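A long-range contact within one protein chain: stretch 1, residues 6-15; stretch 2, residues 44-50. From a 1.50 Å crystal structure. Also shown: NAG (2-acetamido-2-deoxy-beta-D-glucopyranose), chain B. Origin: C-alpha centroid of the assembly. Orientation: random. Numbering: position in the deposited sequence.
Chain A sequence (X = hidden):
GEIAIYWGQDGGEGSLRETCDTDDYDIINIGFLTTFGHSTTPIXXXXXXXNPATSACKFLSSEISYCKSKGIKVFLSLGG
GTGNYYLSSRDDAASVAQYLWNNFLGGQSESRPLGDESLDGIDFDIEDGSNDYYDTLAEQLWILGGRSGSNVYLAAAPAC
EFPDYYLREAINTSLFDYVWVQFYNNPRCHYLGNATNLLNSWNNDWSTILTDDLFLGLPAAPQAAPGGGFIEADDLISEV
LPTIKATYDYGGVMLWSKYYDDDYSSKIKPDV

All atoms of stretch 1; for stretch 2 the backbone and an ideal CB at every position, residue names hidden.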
ATOM      1  N   TYR A   6       3.035   5.563   2.642  1.00 17.59           N
ATOM      2  CA  TYR A   6       2.293   5.036   3.781  1.00 16.60           C
ATOM      3  C   TYR A   6       2.158   6.080   4.884  1.00 18.70           C
ATOM      4  O   TYR A   6       3.119   6.770   5.235  1.00 20.57           O
ATOM      5  CB  TYR A   6       2.977   3.786   4.338  1.00 18.49           C
ATOM      6  CG  TYR A   6       2.698   2.560   3.505  1.00 19.26           C
ATOM      7  CD1 TYR A   6       3.458   2.283   2.376  1.00 17.16           C
ATOM      8  CD2 TYR A   6       1.679   1.676   3.844  1.00 16.54           C
ATOM      9  CE1 TYR A   6       3.195   1.182   1.596  1.00 16.78           C
ATOM     10  CE2 TYR A   6       1.415   0.554   3.073  1.00 17.22           C
ATOM     11  CZ  TYR A   6       2.183   0.319   1.948  1.00 17.18           C
ATOM     12  OH  TYR A   6       1.929  -0.777   1.157  1.00 16.99           O
ATOM     13  N   TRP A   7       0.958   6.154   5.446  1.00 18.78           N
ATOM     14  CA  TRP A   7       0.669   7.046   6.556  1.00 18.99           C
ATOM     15  C   TRP A   7      -0.137   6.275   7.589  1.00 21.69           C
ATOM     16  O   TRP A   7      -0.907   5.374   7.247  1.00 19.98           O
ATOM     17  CB  TRP A   7      -0.098   8.288   6.079  1.00 23.03           C
ATOM     18  CG  TRP A   7      -0.557   9.233   7.162  1.00 23.39           C
ATOM     19  CD1 TRP A   7       0.075  10.364   7.567  1.00 23.14           C
ATOM     20  CD2 TRP A   7      -1.767   9.147   7.946  1.00 24.43           C
ATOM     21  NE1 TRP A   7      -0.652  10.993   8.565  1.00 24.97           N
ATOM     22  CE2 TRP A   7      -1.785  10.258   8.810  1.00 29.92           C
ATOM     23  CE3 TRP A   7      -2.827   8.235   7.998  1.00 27.71           C
ATOM     24  CZ2 TRP A   7      -2.815  10.476   9.714  1.00 32.15           C
ATOM     25  CZ3 TRP A   7      -3.849   8.453   8.897  1.00 26.93           C
ATOM     26  CH2 TRP A   7      -3.837   9.564   9.740  1.00 27.90           C
ATOM     27  N   GLY A   8       0.072   6.615   8.857  1.00 23.09           N
ATOM     28  CA  GLY A   8      -0.729   6.043   9.921  1.00 23.52           C
ATOM     29  C   GLY A   8       0.057   5.482  11.088  1.00 26.60           C
ATOM     30  O   GLY A   8      -0.478   5.367  12.193  1.00 26.81           O
ATOM     31  N   GLN A   9       1.325   5.128  10.870  1.00 26.34           N
ATOM     32  CA  GLN A   9       2.055   4.331  11.844  1.00 25.37           C
ATOM     33  C   GLN A   9       3.034   5.143  12.688  1.00 27.12           C
ATOM     34  O   GLN A   9       3.872   4.554  13.383  1.00 29.87           O
ATOM     35  CB  GLN A   9       2.770   3.179  11.137  1.00 23.99           C
ATOM     36  CG  GLN A   9       1.824   2.067  10.683  1.00 24.16           C
ATOM     37  CD  GLN A   9       1.052   1.488  11.845  1.00 27.99           C
ATOM     38  OE1 GLN A   9       1.637   0.872  12.741  1.00 31.15           O
ATOM     39  NE2 GLN A   9      -0.269   1.712  11.865  1.00 24.33           N
ATOM     40  N   ASP A  10       2.925   6.471  12.685  1.00 30.06           N
ATOM     41  CA  ASP A  10       3.632   7.290  13.666  1.00 28.84           C
ATOM     42  C   ASP A  10       2.862   8.588  13.869  1.00 28.61           C
ATOM     43  O   ASP A  10       2.730   9.387  12.936  1.00 32.03           O
ATOM     44  CB  ASP A  10       5.076   7.567  13.230  1.00 29.25           C
ATOM     45  CG  ASP A  10       5.941   8.046  14.381  1.00 42.40           C
ATOM     46  OD1 ASP A  10       5.582   9.064  15.014  1.00 40.77           O
ATOM     47  OD2 ASP A  10       6.980   7.404  14.655  1.00 43.94           O
ATOM     48  N   GLY A  11       2.350   8.794  15.086  1.00 30.41           N
ATOM     49  CA  GLY A  11       1.497   9.940  15.372  1.00 32.97           C
ATOM     50  C   GLY A  11       2.156  11.287  15.152  1.00 37.65           C
ATOM     51  O   GLY A  11       1.454  12.293  15.005  1.00 37.16           O
ATOM     52  N   GLY A  12       3.484  11.334  15.118  1.00 35.96           N
ATOM     53  CA  GLY A  12       4.204  12.560  14.847  1.00 34.76           C
ATOM     54  C   GLY A  12       4.528  12.836  13.395  1.00 39.27           C
ATOM     55  O   GLY A  12       5.213  13.824  13.104  1.00 39.02           O
ATOM     56  N   GLU A  13       4.058  12.006  12.464  1.00 31.35           N
ATOM     57  CA  GLU A  13       4.387  12.208  11.058  1.00 29.48           C
ATOM     58  C   GLU A  13       3.554  13.296  10.400  1.00 37.15           C
ATOM     59  O   GLU A  13       3.720  13.541   9.201  1.00 30.02           O
ATOM     60  CB  GLU A  13       4.229  10.901  10.279  1.00 27.02           C
ATOM     61  CG  GLU A  13       2.785  10.486  10.034  1.00 29.88           C
ATOM     62  CD  GLU A  13       2.665   9.001   9.814  1.00 32.29           C
ATOM     63  OE1 GLU A  13       3.593   8.425   9.208  1.00 29.73           O
ATOM     64  OE2 GLU A  13       1.652   8.402  10.245  1.00 26.71           O
ATOM     65  N   GLY A  14       2.694  13.975  11.149  1.00 31.46           N
ATOM     66  CA  GLY A  14       1.814  14.969  10.575  1.00 35.49           C
ATOM     67  C   GLY A  14       0.428  14.407  10.296  1.00 30.86           C
ATOM     68  O   GLY A  14       0.217  13.194  10.218  1.00 30.27           O
ATOM     69  N   SER A  15      -0.535  15.316  10.158  1.00 31.99           N
ATOM     70  CA  SER A  15      -1.897  14.905   9.855  1.00 31.16           C
ATOM     71  C   SER A  15      -1.994  14.409   8.415  1.00 32.55           C
ATOM     72  O   SER A  15      -1.098  14.614   7.586  1.00 33.22           O
ATOM     73  CB  SER A  15      -2.875  16.062  10.089  1.00 33.23           C
ATOM     74  OG  SER A  15      -2.698  17.089   9.126  1.00 33.89           O
ATOM     75  N   UNK A  44      -8.351  -1.743  13.528  1.00 26.27           N
ATOM     76  CA  UNK A  44      -7.579  -0.759  12.784  1.00 25.64           C
ATOM     77  C   UNK A  44      -6.638  -0.037  13.737  1.00 26.67           C
ATOM     78  O   UNK A  44      -7.050   0.392  14.817  1.00 30.38           O
ATOM     79  CB  UNK A  44      -8.498   0.234  12.070  1.00 25.64           C
ATOM     80  N   UNK A  45      -5.375   0.092  13.331  1.00 25.46           N
ATOM     81  CA  UNK A  45      -4.318   0.681  14.146  1.00 26.05           C
ATOM     82  C   UNK A  45      -3.789   1.897  13.404  1.00 28.24           C
ATOM     83  O   UNK A  45      -3.174   1.755  12.342  1.00 25.79           O
ATOM     84  CB  UNK A  45      -3.201  -0.324  14.435  1.00 26.05           C
ATOM     85  N   UNK A  46      -4.027   3.085  13.947  1.00 27.55           N
ATOM     86  CA  UNK A  46      -3.441   4.311  13.418  1.00 27.48           C
ATOM     87  C   UNK A  46      -2.498   4.917  14.447  1.00 32.41           C
ATOM     88  O   UNK A  46      -2.380   6.137  14.570  1.00 31.15           O
ATOM     89  CB  UNK A  46      -4.531   5.313  13.031  1.00 27.48           C
ATOM     90  N   UNK A  47      -1.792   4.035  15.166  1.00 30.29           N
ATOM     91  CA  UNK A  47      -0.926   4.342  16.300  1.00 32.79           C
ATOM     92  C   UNK A  47      -1.490   5.499  17.118  1.00 35.64           C
ATOM     93  O   UNK A  47      -2.629   5.413  17.594  1.00 36.83           O
ATOM     94  CB  UNK A  47       0.487   4.676  15.818  1.00 32.79           C
ATOM     95  N   UNK A  48      -0.728   6.575  17.300  1.00 36.92           N
ATOM     96  CA  UNK A  48      -1.177   7.642  18.188  1.00 39.98           C
ATOM     97  C   UNK A  48      -1.913   8.762  17.461  1.00 39.64           C
ATOM     98  O   UNK A  48      -2.165   9.808  18.062  1.00 42.12           O
ATOM     99  CB  UNK A  48       0.023   8.226  18.937  1.00 39.98           C
ATOM    100  N   UNK A  49      -2.267   8.574  16.191  1.00 36.83           N
ATOM    101  CA  UNK A  49      -3.072   9.574  15.496  1.00 36.70           C
ATOM    102  C   UNK A  49      -4.446   9.711  16.138  1.00 38.59           C
ATOM    103  O   UNK A  49      -4.883  10.816  16.474  1.00 40.71           O
ATOM    104  CB  UNK A  49      -3.216   9.210  14.017  1.00 36.70           C
ATOM    105  N   UNK A  50      -5.137   8.591  16.311  1.00 37.99           N
ATOM    106  CA  UNK A  50      -6.478   8.535  16.884  1.00 39.70           C
ATOM    107  C   UNK A  50      -6.806   7.070  17.130  1.00 38.84           C
ATOM    108  O   UNK A  50      -6.198   6.172  16.536  1.00 36.40           O
ATOM    109  CB  UNK A  50      -7.513   9.193  15.969  1.00 39.70           C
TER
HETATM  110  C1  NAG B   1      -0.688  -0.377  17.168  1.00 27.84           C
HETATM  111  C2  NAG B   1      -0.945  -1.025  18.519  1.00 27.79           C
HETATM  112  C3  NAG B   1       0.240  -0.781  19.458  1.00 28.41           C
HETATM  113  C4  NAG B   1       1.530  -1.244  18.792  1.00 30.46           C
HETATM  114  C5  NAG B   1       1.679  -0.565  17.433  1.00 35.50           C
HETATM  115  C6  NAG B   1       2.891  -1.022  16.657  1.00 34.38           C
HETATM  116  C7  NAG B   1      -3.235  -1.336  19.358  1.00 49.31           C
HETATM  117  C8  NAG B   1      -4.431  -0.666  19.966  1.00 51.06           C
HETATM  118  N2  NAG B   1      -2.186  -0.543  19.106  1.00 35.82           N
HETATM  119  O3  NAG B   1       0.040  -1.508  20.665  1.00 36.71           O
HETATM  120  O4  NAG B   1       2.656  -0.932  19.606  1.00 30.18           O
HETATM  121  O5  NAG B   1       0.537  -0.871  16.625  1.00 33.07           O
HETATM  122  O6  NAG B   1       2.814  -2.412  16.371  1.00 41.00           O
HETATM  123  O7  NAG B   1      -3.219  -2.540  19.108  1.00 47.15           O

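At position 44 the CB is out of reach of stretch 1, which sets no requirement there; the residue is Leu 44.

Position 45 directs its CB sideways, 4.4 Å from Gln 9 NE2, so a polar side chain would find an amide nearby. The visible sugar is more telling: NAG C1 lies 3.7 Å from the ideal CB of 45 and carries no visible atom outside its own ring, so its partner must be the hidden side chain; an N-linked sugar calls for asparagine. The residue is Asn 45, whose ND2 is bonded to NAG C1 at 1.4 Å. Its OD1 accepts a hydrogen bond from the backbone N of 47 (2.8 Å).

At position 46 the CB again points sideways, 4.1 Å from Gly 8 O and 5.2 Å from Trp 7 CZ3. Several aliphatic side chains could cover Gly 8 here, with the Trp 7 indole a little farther off. Leu 46 fills the place, and a CB on Gly 8 would come within 3.4 Å of its CD2, a tight fit.

Position 47 has phi/psi of 35/-123, in a type II' turn spanning 46 to 49. Such angles favour glycine, yet the CB points toward stretch 1, 3.8 Å from Gly 8 O, where a short hydroxyl side chain would meet a carbonyl acceptor. An N-linked sugar at 45 also favours serine or threonine two residues on. Thr 47, in the p rotamer, places OG1 3.0 Å from Gly 8 O, within hydrogen-bonding distance.

At position 48 the CB is sideways, 4.2 Å from Gly 11 CA, and many side chains could continue past the loop into open space. Lys 48 does so, its end leading away. The close backbone approach depends on Gly 11: a CB there would clash with Lys 48 CB at 2.9 Å.

Position 49 faces stretch 1 most fully. Its CB points toward a slot between the Trp 7 ring and Gly 11 CA, with the Glu 13 carboxylate at its far end. A flat side chain carrying a donor suits this space; histidine fits well, and glutamine might also be considered. His 49 inserts its ring with Trp 7 CZ2 over one face and Gly 11 CA over the opposite one, the latter a CH-pi contact 3.8 Å from Gly 11 CA to the ring centroid. The Trp 7 six-membered ring lies obliquely, at 31°. His 49 NE2 donates to Glu 13 OE2 (2.7 Å, 168°), and that same carboxylate oxygen accepts from Gly 8 N at 2.8 Å.

Position 50 is out of reach; Cys 50 is covalently bonded elsewhere in the structure.

Stretch 2, residues 44-50: LNLTKHC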
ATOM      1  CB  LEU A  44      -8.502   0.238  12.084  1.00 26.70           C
ATOM      2  CG  LEU A  44      -7.859   1.388  11.312  1.00 23.90           C
ATOM      3  CD1 LEU A  44      -7.162   0.874  10.050  1.00 27.08           C
ATOM      4  CD2 LEU A  44      -8.905   2.452  10.990  1.00 28.82           C
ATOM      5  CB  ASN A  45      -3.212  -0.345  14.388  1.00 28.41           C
ATOM      6  CG  ASN A  45      -2.120   0.153  15.310  1.00 34.85           C
ATOM      7  OD1 ASN A  45      -1.627   1.279  15.190  1.00 32.89           O
ATOM      8  ND2 ASN A  45      -1.732  -0.697  16.246  1.00 30.70           N
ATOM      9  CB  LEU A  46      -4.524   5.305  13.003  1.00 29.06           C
ATOM     10  CG  LEU A  46      -5.491   4.803  11.923  1.00 25.89           C
ATOM     11  CD1 LEU A  46      -6.510   5.861  11.516  1.00 27.84           C
ATOM     12  CD2 LEU A  46      -4.713   4.293  10.697  1.00 23.06           C
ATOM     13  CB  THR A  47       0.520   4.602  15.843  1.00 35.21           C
ATOM     14  OG1 THR A  47       0.580   5.708  14.934  1.00 33.03           O
ATOM     15  CG2 THR A  47       1.068   3.361  15.150  1.00 32.18           C
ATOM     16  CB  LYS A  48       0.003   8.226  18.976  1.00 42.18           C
ATOM     17  CG  LYS A  48       1.058   7.215  19.428  1.00 51.60           C
ATOM     18  CD  LYS A  48       0.497   6.041  20.232  1.00 47.41           C
ATOM     19  CE  LYS A  48       1.605   5.007  20.487  1.00 42.81           C
ATOM     20  NZ  LYS A  48       1.228   3.955  21.489  1.00 44.49           N
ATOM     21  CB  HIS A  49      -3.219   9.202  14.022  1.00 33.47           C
ATOM     22  CG  HIS A  49      -1.996   9.471  13.204  1.00 31.94           C
ATOM     23  ND1 HIS A  49      -1.559  10.746  12.923  1.00 32.79           N
ATOM     24  CD2 HIS A  49      -1.138   8.631  12.574  1.00 29.74           C
ATOM     25  CE1 HIS A  49      -0.473  10.682  12.175  1.00 40.03           C
ATOM     26  NE2 HIS A  49      -0.197   9.410  11.947  1.00 29.36           N
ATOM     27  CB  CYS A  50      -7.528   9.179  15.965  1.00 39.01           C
ATOM     28  SG  CYS A  50      -7.648   8.426  14.313  1.00 36.79           S
TER
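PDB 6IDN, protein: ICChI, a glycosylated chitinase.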